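Local coordinates for protein putative transcriptional regulator, LysR family (Vibrio parahaemolyticus, PDB 3OXN) that is probably a DNA-binding transcriptional regulator of the LysR family, represented here by its C-terminal effector-binding domain of periplasmic-binding-protein type, at residues Q43-V48 with Q208-S213; A69-C74 with S213-E218; D62-E67 with E81-E86; M30-P35 with A171-E176. One frame throughout, in Å; residues are numbered along the deposited sequence.

Interaction 1: Q43-V48 with Q208-S213; sequences QEAPNV and QEWLRS
Trp210 of helix 206-227 reaches across to the end of helix 28-44, where it meets Glu44, Ala45 and Val48 in the first of the two lobes of this periplasmic-binding-protein fold. The polar part is a bond from the indole to a carboxylate. Trp210 NE1 donates to Glu44 OE1 over 3.1 Å, with an N-H...O angle of 137°, and a weak second bond runs from Trp210 NE1 to Glu44 OE2 at 3.4 Å. Both oxygens thus share one N-H. The acid sits at the edge of the indole, its carboxylate plane turned 72° from the ring, and OE1 is met on its syn side, but 25° out of the carboxylate plane. Glu44 gets there through a chain bent at its second torsion, passing the indole in the opposite direction.

The apolar part lies along the six-membered ring. Ala45 CB packs obliquely on Trp210 CH2 at 3.7 Å, and Val48 CG2 approaches Trp210 CZ3 more loosely at 4.5 Å. Ala45 is the first residue beyond the helix, and the type I turn from Ala45 to Val48 places both side chains on the side of the tryptophan. Val48 also packs on Phe21 of strand 20-25, while Pro46 O in the same turn accepts a hydrogen bond from Lys142 of the second subunit. Within the chain the turn is closed by Val48 N bonding to Ala45 O at 2.8 Å.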
loop_
_atom_site.group_PDB
_atom_site.type_symbol
_atom_site.label_atom_id
_atom_site.label_comp_id
_atom_site.label_asym_id
_atom_site.label_seq_id
_atom_site.Cartn_x
_atom_site.Cartn_y
_atom_site.Cartn_z
ATOM N N GLN A 43 9.804 17.947 11.545
ATOM C CA GLN A 43 10.569 19.158 11.721
ATOM C C GLN A 43 9.943 19.926 12.878
ATOM O O GLN A 43 10.642 20.455 13.744
ATOM C CB GLN A 43 10.550 19.967 10.425
ATOM C CG GLN A 43 10.730 21.463 10.601
ATOM C CD GLN A 43 12.093 21.826 11.156
ATOM O OE1 GLN A 43 12.913 20.944 11.465
ATOM N NE2 GLN A 43 12.347 23.134 11.290
ATOM N N GLU A 44 8.614 19.935 12.905
ATOM C CA GLU A 44 7.847 20.723 13.862
ATOM C C GLU A 44 7.704 20.029 15.228
ATOM O O GLU A 44 7.368 20.674 16.225
ATOM C CB GLU A 44 6.472 21.044 13.263
ATOM C CG GLU A 44 5.944 22.443 13.562
ATOM C CD GLU A 44 4.627 22.422 14.320
ATOM O OE1 GLU A 44 3.603 22.069 13.700
ATOM O OE2 GLU A 44 4.615 22.769 15.525
ATOM N N ALA A 45 7.966 18.723 15.272
ATOM C CA ALA A 45 7.792 17.939 16.497
ATOM C C ALA A 45 8.719 16.724 16.531
ATOM O O ALA A 45 8.250 15.585 16.510
ATOM C CB ALA A 45 6.350 17.497 16.628
ATOM N N PRO A 46 10.039 16.968 16.600
ATOM C CA PRO A 46 11.115 15.966 16.489
ATOM C C PRO A 46 10.889 14.658 17.264
ATOM O O PRO A 46 11.260 13.590 16.771
ATOM C CB PRO A 46 12.329 16.702 17.053
ATOM C CG PRO A 46 12.045 18.143 16.762
ATOM C CD PRO A 46 10.562 18.321 16.871
ATOM N N ASN A 47 10.305 14.733 18.455
ATOM C CA ASN A 47 10.116 13.539 19.286
ATOM C C ASN A 47 8.949 12.673 18.848
ATOM O O ASN A 47 8.827 11.521 19.260
ATOM C CB ASN A 47 9.883 13.929 20.742
ATOM C CG ASN A 47 11.137 14.411 21.424
ATOM O OD1 ASN A 47 11.424 14.016 22.562
ATOM N ND2 ASN A 47 11.898 15.275 20.736
ATOM N N VAL A 48 8.084 13.254 18.029
ATOM C CA VAL A 48 6.808 12.659 17.663
ATOM C C VAL A 48 7.030 11.318 16.963
ATOM O O VAL A 48 8.084 11.097 16.358
ATOM C CB VAL A 48 6.012 13.642 16.763
ATOM C CG1 VAL A 48 6.217 13.323 15.279
ATOM C CG2 VAL A 48 4.553 13.633 17.128
ATOM N N GLN A 208 -4.142 16.126 19.352
ATOM C CA GLN A 208 -4.941 15.782 18.184
ATOM C C GLN A 208 -5.406 17.041 17.445
ATOM O O GLN A 208 -5.408 17.073 16.214
ATOM C CB GLN A 208 -6.136 14.894 18.564
ATOM C CG GLN A 208 -5.780 13.571 19.262
ATOM C CD GLN A 208 -4.885 12.641 18.426
ATOM O OE1 GLN A 208 -4.832 12.747 17.199
ATOM N NE2 GLN A 208 -4.184 11.722 19.099
ATOM N N GLU A 209 -5.796 18.081 18.177
ATOM C CA GLU A 209 -6.180 19.327 17.524
ATOM C C GLU A 209 -4.967 19.845 16.785
ATOM O O GLU A 209 -5.089 20.533 15.780
ATOM C CB GLU A 209 -6.665 20.375 18.522
ATOM C CG GLU A 209 -8.036 20.134 19.130
ATOM C CD GLU A 209 -8.298 21.040 20.341
ATOM O OE1 GLU A 209 -7.357 21.747 20.773
ATOM O OE2 GLU A 209 -9.442 21.046 20.862
ATOM N N TRP A 210 -3.783 19.509 17.280
ATOM C CA TRP A 210 -2.558 19.970 16.640
ATOM C C TRP A 210 -2.254 19.153 15.388
ATOM O O TRP A 210 -2.000 19.711 14.325
ATOM C CB TRP A 210 -1.368 19.937 17.613
ATOM C CG TRP A 210 -0.053 20.104 16.910
ATOM C CD1 TRP A 210 0.539 21.270 16.568
ATOM C CD2 TRP A 210 0.806 19.063 16.428
ATOM N NE1 TRP A 210 1.719 21.033 15.909
ATOM C CE2 TRP A 210 1.912 19.680 15.811
ATOM C CE3 TRP A 210 0.754 17.659 16.462
ATOM C CZ2 TRP A 210 2.956 18.962 15.235
ATOM C CZ3 TRP A 210 1.796 16.939 15.891
ATOM C CH2 TRP A 210 2.881 17.591 15.287
ATOM N N LEU A 211 -2.277 17.830 15.525
ATOM C CA LEU A 211 -2.039 16.928 14.394
ATOM C C LEU A 211 -2.930 17.293 13.218
ATOM O O LEU A 211 -2.453 17.451 12.095
ATOM C CB LEU A 211 -2.297 15.460 14.785
ATOM C CG LEU A 211 -1.628 14.321 13.993
ATOM C CD1 LEU A 211 -2.381 13.021 14.179
ATOM C CD2 LEU A 211 -1.517 14.626 12.519
ATOM N N ARG A 212 -4.223 17.414 13.483
ATOM C CA ARG A 212 -5.176 17.693 12.430
ATOM C C ARG A 212 -4.810 18.950 11.637
ATOM O O ARG A 212 -4.825 18.948 10.396
ATOM C CB ARG A 212 -6.578 17.786 13.007
ATOM C CG ARG A 212 -7.011 16.503 13.624
ATOM C CD ARG A 212 -8.510 16.383 13.636
ATOM N NE ARG A 212 -9.102 17.172 14.700
ATOM C CZ ARG A 212 -9.023 16.851 15.985
ATOM N NH1 ARG A 212 -8.369 15.761 16.353
ATOM N NH2 ARG A 212 -9.592 17.620 16.899
ATOM N N SER A 213 -4.445 20.004 12.364
ATOM C CA SER A 213 -4.093 21.282 11.752
ATOM C C SER A 213 -2.832 21.234 10.882
ATOM O O SER A 213 -2.772 21.885 9.826
ATOM C CB SER A 213 -3.958 22.373 12.820
ATOM O OG SER A 213 -3.349 21.843 13.979
#

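Interaction 2: A69-C74 with S213-E218; sequences ADLAIC and SVVREE
Ile73 of strand 71-74 and Val215 of helix 206-227 are the closest backbone pair, their CA atoms 9.7 Å apart, the spacing of a helix laid on a sheet with one layer of side chains between. At this level Val215 is the helix's contribution, and its two methyls divide the work. Val215 CG1 meets Ile73 CD1 at 4.2 Å, while Val215 CG2 meets Leu71 CD2 at 4.3 Å. Leu71 and Ile73 are alternate residues of the strand, so both point to the helix and Val215 is received by the pair. In Ile73 the CG1 branch lies anti to the carbonyl carbon (chi1 -54°) and carries CD1 out to the valine, the two side chains running past each other in opposite directions. Met196, on the adjoining antiparallel strand 194-199, touches both Leu71 and Val215 and widens the patch. On the helix's flank toward helix 28-44, Glu218 forms a salt bridge with Arg40. All three residues of the contact are buried, and they meet through methyl groups alone. At this point the helix rests on the strand by hydrophobic packing alone, and the charge of Glu218 is paired with Arg40 off to one side.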
loop_
_atom_site.group_PDB
_atom_site.type_symbol
_atom_site.label_atom_id
_atom_site.label_comp_id
_atom_site.label_asym_id
_atom_site.label_seq_id
_atom_site.Cartn_x
_atom_site.Cartn_y
_atom_site.Cartn_z
ATOM N N ALA A 69 -7.327 4.098 16.509
ATOM C CA ALA A 69 -6.955 5.022 15.447
ATOM C C ALA A 69 -7.226 6.459 15.896
ATOM O O ALA A 69 -8.335 6.785 16.297
ATOM C CB ALA A 69 -7.716 4.700 14.176
ATOM N N ASP A 70 -6.208 7.311 15.854
ATOM C CA ASP A 70 -6.370 8.688 16.313
ATOM C C ASP A 70 -7.143 9.525 15.299
ATOM O O ASP A 70 -8.034 10.290 15.662
ATOM C CB ASP A 70 -5.017 9.332 16.636
ATOM C CG ASP A 70 -4.520 8.968 18.026
ATOM O OD1 ASP A 70 -5.370 8.740 18.920
ATOM O OD2 ASP A 70 -3.283 8.925 18.231
ATOM N N LEU A 71 -6.809 9.333 14.026
ATOM C CA LEU A 71 -7.390 10.078 12.915
ATOM C C LEU A 71 -7.489 9.144 11.709
ATOM O O LEU A 71 -6.655 8.254 11.522
ATOM C CB LEU A 71 -6.476 11.259 12.572
ATOM C CG LEU A 71 -6.818 12.193 11.416
ATOM C CD1 LEU A 71 -8.080 12.987 11.692
ATOM C CD2 LEU A 71 -5.643 13.126 11.173
ATOM N N ALA A 72 -8.506 9.338 10.883
ATOM C CA ALA A 72 -8.604 8.589 9.641
ATOM C C ALA A 72 -8.563 9.565 8.470
ATOM O O ALA A 72 -9.258 10.585 8.493
ATOM C CB ALA A 72 -9.887 7.781 9.623
ATOM N N ILE A 73 -7.747 9.276 7.457
ATOM C CA ILE A 73 -7.807 10.061 6.220
ATOM C C ILE A 73 -8.302 9.226 5.023
ATOM O O ILE A 73 -7.616 8.299 4.578
ATOM C CB ILE A 73 -6.461 10.704 5.870
ATOM C CG1 ILE A 73 -5.937 11.526 7.057
ATOM C CG2 ILE A 73 -6.607 11.546 4.594
ATOM C CD1 ILE A 73 -4.472 11.999 6.926
ATOM N N CYS A 74 -9.485 9.556 4.508
ATOM C CA CYS A 74 -10.061 8.816 3.401
ATOM C C CYS A 74 -11.255 9.536 2.813
ATOM O O CYS A 74 -11.528 10.673 3.142
ATOM C CB CYS A 74 -10.551 7.466 3.902
ATOM S SG CYS A 74 -12.023 7.573 4.968
ATOM N N SER A 213 -4.445 20.004 12.364
ATOM C CA SER A 213 -4.093 21.282 11.752
ATOM C C SER A 213 -2.832 21.234 10.882
ATOM O O SER A 213 -2.772 21.885 9.826
ATOM C CB SER A 213 -3.958 22.373 12.820
ATOM O OG SER A 213 -3.349 21.843 13.979
ATOM N N VAL A 214 -1.817 20.491 11.319
ATOM C CA VAL A 214 -0.632 20.339 10.486
ATOM C C VAL A 214 -0.989 19.569 9.228
ATOM O O VAL A 214 -0.517 19.895 8.136
ATOM C CB VAL A 214 0.530 19.690 11.229
ATOM C CG1 VAL A 214 1.489 20.765 11.724
ATOM C CG2 VAL A 214 0.021 18.874 12.385
ATOM N N VAL A 215 -1.850 18.565 9.386
ATOM C CA VAL A 215 -2.422 17.854 8.251
ATOM C C VAL A 215 -3.208 18.844 7.394
ATOM O O VAL A 215 -3.053 18.901 6.177
ATOM C CB VAL A 215 -3.355 16.688 8.719
ATOM C CG1 VAL A 215 -4.162 16.131 7.569
ATOM C CG2 VAL A 215 -2.545 15.583 9.393
ATOM N N ARG A 216 -4.049 19.632 8.052
ATOM C CA ARG A 216 -4.933 20.582 7.379
ATOM C C ARG A 216 -4.181 21.566 6.495
ATOM O O ARG A 216 -4.533 21.758 5.340
ATOM C CB ARG A 216 -5.739 21.354 8.419
ATOM C CG ARG A 216 -7.149 21.715 8.002
ATOM C CD ARG A 216 -7.754 22.789 8.917
ATOM N NE ARG A 216 -7.340 22.665 10.319
ATOM N N GLU A 217 -3.143 22.196 7.034
ATOM C CA GLU A 217 -2.457 23.250 6.296
ATOM C C GLU A 217 -1.436 22.708 5.298
ATOM O O GLU A 217 -1.007 23.428 4.386
ATOM C CB GLU A 217 -1.801 24.247 7.251
ATOM C CG GLU A 217 -0.802 23.618 8.179
ATOM C CD GLU A 217 0.231 24.613 8.661
ATOM O OE1 GLU A 217 -0.058 25.835 8.594
ATOM O OE2 GLU A 217 1.326 24.169 9.094
ATOM N N GLU A 218 -1.046 21.447 5.481
ATOM C CA GLU A 218 -0.173 20.758 4.528
ATOM C C GLU A 218 -0.977 20.252 3.334
ATOM O O GLU A 218 -0.531 20.358 2.196
ATOM C CB GLU A 218 0.575 19.612 5.208
ATOM C CG GLU A 218 1.733 20.066 6.086
ATOM C CD GLU A 218 2.802 20.820 5.294
ATOM O OE1 GLU A 218 3.130 20.381 4.165
ATOM O OE2 GLU A 218 3.303 21.860 5.799
#

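Interaction 3: D62-E67 with E81-E86; sequences DQLTYE and EPLRSE
Leu64 and Leu83 touch through their CD1 methyls, 3.7 Å apart, where helix 60-65 meets strand 83-89, the outermost strand on its side of the sheet within this chain. Their side chains lie at a slant to each other. Leu83 is the shared partner: its other methyl, Leu83 CD2, lies beside Thr65 OG1 at 4.4 Å, a looser approach. Each leucine has CG anti to its carbonyl carbon (chi1 -62° for Leu64, -72° for Leu83), which swings both branched ends into the gap between the backbones. The CA atoms of Leu64 and Leu83 stand 8.6 Å apart.

Farther out, polar bonds surround this apolar centre. Thr65 OG1 is hydrogen-bonded to Ser61 O one turn back, and Gln63 grips the backbone on another side, its amide bonding to Pro54 O and Gln56 N. On the strand, Arg84 forms a salt bridge with Glu203.

The arrangement is that of an alpha/beta lobe with helices on both faces of its sheet: Leu64 also touches Ala72, whereas Leu71 and Ile73 face helix 206-227 on the opposite side. Between helix and strand the chemistry is one of van der Waals contact: two buried leucines fill the junction, and the threonine hydroxyl beside them is bonded within its own helix.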
loop_
_atom_site.group_PDB
_atom_site.type_symbol
_atom_site.label_atom_id
_atom_site.label_comp_id
_atom_site.label_asym_id
_atom_site.label_seq_id
_atom_site.Cartn_x
_atom_site.Cartn_y
_atom_site.Cartn_z
ATOM N N ASP A 62 -15.256 1.727 13.424
ATOM C CA ASP A 62 -14.769 0.747 14.369
ATOM C C ASP A 62 -13.287 0.969 14.597
ATOM O O ASP A 62 -12.760 0.755 15.696
ATOM C CB ASP A 62 -15.019 -0.675 13.864
ATOM C CG ASP A 62 -16.407 -1.160 14.192
ATOM O OD1 ASP A 62 -17.176 -0.368 14.790
ATOM O OD2 ASP A 62 -16.732 -2.320 13.847
ATOM N N GLN A 63 -12.617 1.396 13.539
ATOM C CA GLN A 63 -11.183 1.591 13.590
ATOM C C GLN A 63 -10.806 2.785 14.487
ATOM O O GLN A 63 -9.907 2.674 15.323
ATOM C CB GLN A 63 -10.613 1.713 12.172
ATOM C CG GLN A 63 -9.358 0.876 11.971
ATOM C CD GLN A 63 -9.009 0.661 10.515
ATOM O OE1 GLN A 63 -9.852 0.841 9.627
ATOM N NE2 GLN A 63 -7.758 0.254 10.260
ATOM N N LEU A 64 -11.511 3.908 14.345
ATOM C CA LEU A 64 -11.266 5.054 15.212
ATOM C C LEU A 64 -11.798 4.807 16.622
ATOM O O LEU A 64 -11.208 5.252 17.608
ATOM C CB LEU A 64 -11.891 6.327 14.636
ATOM C CG LEU A 64 -11.397 6.843 13.290
ATOM C CD1 LEU A 64 -12.389 7.880 12.824
ATOM C CD2 LEU A 64 -9.990 7.404 13.364
ATOM N N THR A 65 -12.919 4.101 16.713
ATOM C CA THR A 65 -13.554 3.844 18.007
ATOM C C THR A 65 -12.909 2.721 18.837
ATOM O O THR A 65 -12.646 2.892 20.025
ATOM C CB THR A 65 -15.041 3.534 17.839
ATOM O OG1 THR A 65 -15.657 4.596 17.108
ATOM C CG2 THR A 65 -15.712 3.408 19.187
ATOM N N TYR A 66 -12.639 1.577 18.231
ATOM C CA TYR A 66 -12.190 0.446 19.035
ATOM C C TYR A 66 -10.726 0.066 18.873
ATOM O O TYR A 66 -10.118 -0.433 19.805
ATOM C CB TYR A 66 -13.083 -0.775 18.787
ATOM C CG TYR A 66 -14.518 -0.536 19.156
ATOM C CD1 TYR A 66 -14.913 -0.513 20.482
ATOM C CD2 TYR A 66 -15.477 -0.317 18.182
ATOM C CE1 TYR A 66 -16.239 -0.291 20.832
ATOM C CE2 TYR A 66 -16.800 -0.089 18.521
ATOM C CZ TYR A 66 -17.172 -0.083 19.845
ATOM O OH TYR A 66 -18.477 0.133 20.188
ATOM N N GLU A 67 -10.157 0.304 17.701
ATOM C CA GLU A 67 -8.821 -0.193 17.400
ATOM C C GLU A 67 -7.714 0.801 17.762
ATOM O O GLU A 67 -6.541 0.498 17.572
ATOM C CB GLU A 67 -8.706 -0.528 15.909
ATOM C CG GLU A 67 -9.999 -1.023 15.262
ATOM C CD GLU A 67 -9.948 -2.486 14.836
ATOM O OE1 GLU A 67 -8.857 -3.102 14.871
ATOM O OE2 GLU A 67 -11.010 -3.014 14.453
ATOM N N GLU A 81 -21.420 10.568 11.225
ATOM C CA GLU A 81 -21.911 10.933 12.560
ATOM C C GLU A 81 -22.155 9.692 13.419
ATOM O O GLU A 81 -22.767 8.718 12.955
ATOM C CB GLU A 81 -23.202 11.743 12.461
ATOM C CG GLU A 81 -23.058 13.038 11.677
ATOM C CD GLU A 81 -22.916 12.797 10.186
ATOM O OE1 GLU A 81 -21.994 13.394 9.578
ATOM O OE2 GLU A 81 -23.724 12.001 9.636
ATOM N N PRO A 82 -21.715 9.735 14.692
ATOM C CA PRO A 82 -21.114 10.866 15.411
ATOM C C PRO A 82 -19.578 10.940 15.361
ATOM O O PRO A 82 -18.932 11.231 16.384
ATOM C CB PRO A 82 -21.535 10.568 16.846
ATOM C CG PRO A 82 -21.312 9.102 16.913
ATOM C CD PRO A 82 -21.999 8.631 15.631
ATOM N N LEU A 83 -18.996 10.676 14.197
ATOM C CA LEU A 83 -17.556 10.857 14.024
ATOM C C LEU A 83 -17.261 12.240 13.476
ATOM O O LEU A 83 -17.890 12.692 12.529
ATOM C CB LEU A 83 -16.966 9.791 13.101
ATOM C CG LEU A 83 -16.875 8.384 13.676
ATOM C CD1 LEU A 83 -16.098 7.494 12.735
ATOM C CD2 LEU A 83 -16.193 8.451 15.009
ATOM N N ARG A 84 -16.305 12.913 14.082
ATOM C CA ARG A 84 -15.897 14.226 13.611
ATOM C C ARG A 84 -15.249 14.126 12.232
ATOM O O ARG A 84 -14.553 13.163 11.913
ATOM C CB ARG A 84 -14.950 14.847 14.620
ATOM C CG ARG A 84 -15.499 14.733 16.017
ATOM C CD ARG A 84 -16.703 15.598 16.108
ATOM N NE ARG A 84 -16.435 16.792 15.311
ATOM C CZ ARG A 84 -16.989 17.984 15.510
ATOM N NH1 ARG A 84 -17.866 18.161 16.501
ATOM N NH2 ARG A 84 -16.663 18.993 14.707
ATOM N N SER A 85 -15.495 15.116 11.397
ATOM C CA SER A 85 -14.971 15.043 10.055
ATOM C C SER A 85 -14.874 16.427 9.472
ATOM O O SER A 85 -15.695 17.283 9.770
ATOM C CB SER A 85 -15.884 14.186 9.183
ATOM O OG SER A 85 -17.192 14.715 9.191
ATOM N N GLU A 86 -13.865 16.641 8.642
ATOM C CA GLU A 86 -13.786 17.867 7.873
ATOM C C GLU A 86 -13.223 17.519 6.494
ATOM O O GLU A 86 -12.367 16.647 6.396
ATOM C CB GLU A 86 -12.900 18.889 8.591
ATOM C CG GLU A 86 -11.486 18.955 8.067
ATOM C CD GLU A 86 -10.720 20.161 8.594
ATOM O OE1 GLU A 86 -10.694 20.352 9.828
ATOM O OE2 GLU A 86 -10.145 20.913 7.767
#

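Interaction 4: M30-P35 with A171-E176; sequences MQTILP and AYLVAE
Leu173 makes a small van der Waals contact between the two lobes, setting a methyl of helix 168-177 on the backbone of helix 28-44 at Gln31 and Thr32, its centre about 9 Å from the centre of the chain. A single methyl does nearly all the touching. Leu173 CD1 lies 3.5 Å from Gln31 O and 4.1 Å from Thr32 CA, so it rests against the backbone of the facing helix more than against its side chains. Thr32 CG2 is a little farther from Leu173 CD1, at 4.4 Å, and the backbones come nearest at this pair, with Thr32 CA and Leu173 CA 7.5 Å apart.

The backbone of helix 28-44 is irregular here. It has a wider pi-type turn at 30-33 and a kink at Pro35, whose nitrogen has no hydrogen to give to the preceding turn. Thr32 keeps its hydroxyl occupied within its own helix, where OG1 is hydrogen-bonded to Tyr28 O, and turns its methyl to the leucine. The contact is small, burying 80 Å² in all, and no polar bond joins the two segments.

Behind Leu173, Ala171 and Val174 pack on Leu96 of strand 93-98, and Ala175 reaches Leu180 and Val182 of strand 180-183. Behind Thr32, Met30 (a selenomethionine) and Leu34 lie on Thr25 of strand 20-25 and Phe52 of strand 49-54, while Met30, Gln31 and Pro35 also pack against the second subunit.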
loop_
_atom_site.group_PDB
_atom_site.type_symbol
_atom_site.label_atom_id
_atom_site.label_comp_id
_atom_site.label_asym_id
_atom_site.label_seq_id
_atom_site.Cartn_x
_atom_site.Cartn_y
_atom_site.Cartn_z
HETATM N N MSE A 30 -1.533 7.670 1.295
HETATM C CA MSE A 30 -0.317 7.167 1.901
HETATM C C MSE A 30 0.869 7.378 0.993
HETATM O O MSE A 30 2.016 7.199 1.396
HETATM C CB MSE A 30 -0.479 5.675 2.193
HETATM C CG MSE A 30 0.377 5.207 3.326
HETATM SE SE MSE A 30 0.080 6.336 4.900
HETATM C CE MSE A 30 1.934 6.387 5.539
ATOM N N GLN A 31 0.579 7.755 -0.245
ATOM C CA GLN A 31 1.604 7.949 -1.263
ATOM C C GLN A 31 1.710 9.403 -1.726
ATOM O O GLN A 31 2.736 9.810 -2.269
ATOM C CB GLN A 31 1.309 7.049 -2.466
ATOM C CG GLN A 31 1.811 5.623 -2.321
ATOM C CD GLN A 31 1.170 4.672 -3.320
ATOM O OE1 GLN A 31 1.637 3.545 -3.512
ATOM N NE2 GLN A 31 0.086 5.117 -3.955
ATOM N N THR A 32 0.653 10.181 -1.521
ATOM C CA THR A 32 0.574 11.490 -2.142
ATOM C C THR A 32 0.395 12.574 -1.107
ATOM O O THR A 32 0.869 13.695 -1.292
ATOM C CB THR A 32 -0.601 11.585 -3.139
ATOM O OG1 THR A 32 -1.829 11.596 -2.411
ATOM C CG2 THR A 32 -0.612 10.408 -4.100
ATOM N N ILE A 33 -0.295 12.254 -0.020
ATOM C CA ILE A 33 -0.584 13.270 0.985
ATOM C C ILE A 33 0.447 13.297 2.077
ATOM O O ILE A 33 1.228 14.232 2.188
ATOM C CB ILE A 33 -1.923 13.044 1.695
ATOM C CG1 ILE A 33 -3.055 12.851 0.693
ATOM C CG2 ILE A 33 -2.210 14.214 2.609
ATOM C CD1 ILE A 33 -4.412 12.798 1.347
ATOM N N LEU A 34 0.424 12.266 2.904
ATOM C CA LEU A 34 1.262 12.226 4.083
ATOM C C LEU A 34 2.759 12.315 3.787
ATOM O O LEU A 34 3.461 13.081 4.435
ATOM C CB LEU A 34 0.895 11.022 4.952
ATOM C CG LEU A 34 -0.461 11.322 5.602
ATOM C CD1 LEU A 34 -1.374 10.118 5.627
ATOM C CD2 LEU A 34 -0.268 11.898 6.994
ATOM N N PRO A 35 3.259 11.547 2.808
ATOM C CA PRO A 35 4.675 11.760 2.484
ATOM C C PRO A 35 4.955 13.259 2.362
ATOM O O PRO A 35 5.926 13.785 2.909
ATOM C CB PRO A 35 4.825 11.071 1.128
ATOM C CG PRO A 35 3.805 9.980 1.155
ATOM C CD PRO A 35 2.648 10.481 1.993
ATOM N N ALA A 171 -1.067 9.902 -10.217
ATOM C CA ALA A 171 -0.682 9.916 -11.619
ATOM C C ALA A 171 0.539 10.828 -11.834
ATOM O O ALA A 171 1.584 10.369 -12.298
ATOM C CB ALA A 171 -1.841 10.385 -12.471
ATOM N N TYR A 172 0.422 12.109 -11.479
ATOM C CA TYR A 172 1.517 13.059 -11.685
ATOM C C TYR A 172 2.793 12.649 -10.956
ATOM O O TYR A 172 3.907 12.851 -11.450
ATOM C CB TYR A 172 1.099 14.455 -11.233
ATOM C CG TYR A 172 0.017 15.100 -12.076
ATOM C CD1 TYR A 172 0.156 15.221 -13.450
ATOM C CD2 TYR A 172 -1.137 15.610 -11.487
ATOM C CE1 TYR A 172 -0.831 15.817 -14.216
ATOM C CE2 TYR A 172 -2.124 16.210 -12.246
ATOM C CZ TYR A 172 -1.970 16.311 -13.610
ATOM O OH TYR A 172 -2.962 16.910 -14.377
ATOM N N LEU A 173 2.615 12.076 -9.776
ATOM C CA LEU A 173 3.736 11.699 -8.934
ATOM C C LEU A 173 4.597 10.592 -9.558
ATOM O O LEU A 173 5.819 10.732 -9.670
ATOM C CB LEU A 173 3.233 11.295 -7.553
ATOM C CG LEU A 173 4.202 11.594 -6.424
ATOM C CD1 LEU A 173 3.451 11.758 -5.116
ATOM C CD2 LEU A 173 5.214 10.470 -6.328
ATOM N N VAL A 174 3.967 9.499 -9.979
ATOM C CA VAL A 174 4.711 8.406 -10.601
ATOM C C VAL A 174 4.843 8.562 -12.115
ATOM O O VAL A 174 5.879 8.241 -12.684
ATOM C CB VAL A 174 4.114 7.039 -10.259
ATOM C CG1 VAL A 174 3.844 6.956 -8.771
ATOM C CG2 VAL A 174 2.855 6.760 -11.088
ATOM N N ALA A 175 3.801 9.051 -12.777
ATOM C CA ALA A 175 3.918 9.316 -14.204
ATOM C C ALA A 175 5.270 9.960 -14.407
ATOM O O ALA A 175 6.059 9.539 -15.249
ATOM C CB ALA A 175 2.811 10.215 -14.702
ATOM N N GLU A 176 5.529 10.987 -13.610
ATOM C CA GLU A 176 6.830 11.632 -13.574
ATOM C C GLU A 176 8.009 10.647 -13.683
ATOM O O GLU A 176 8.718 10.647 -14.688
ATOM C CB GLU A 176 6.946 12.524 -12.324
ATOM C CG GLU A 176 8.192 12.277 -11.464
ATOM C CD GLU A 176 8.857 13.563 -10.987
ATOM O OE1 GLU A 176 9.520 14.226 -11.827
ATOM O OE2 GLU A 176 8.726 13.889 -9.776
#

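Overall arrangement
Interactions 1, 2 and 3 lie in one lobe, and interaction 4 joins it to the other. Interactions 1 and 2 share helix 206-227 and Ser213, with centres about 10 Å apart; Gln208 NE2 lies 3.1 Å from Asp70 OD2 in a probable hydrogen bond. Interactions 2 and 3, centres about 13 Å apart, reach the same sheet from opposite faces, and Ala69 N lies 3.2 Å from Gln63 O, probably hydrogen-bonded. The centre of interaction 4 lies about 17 Å from that of interaction 2, yet Leu34 CD1 meets Ile73 CD1 at 3.8 Å, so apolar packing continues from one contact to the next. Effectors of LysR-type regulators typically bind between the lobes; no pocket residues are assigned here.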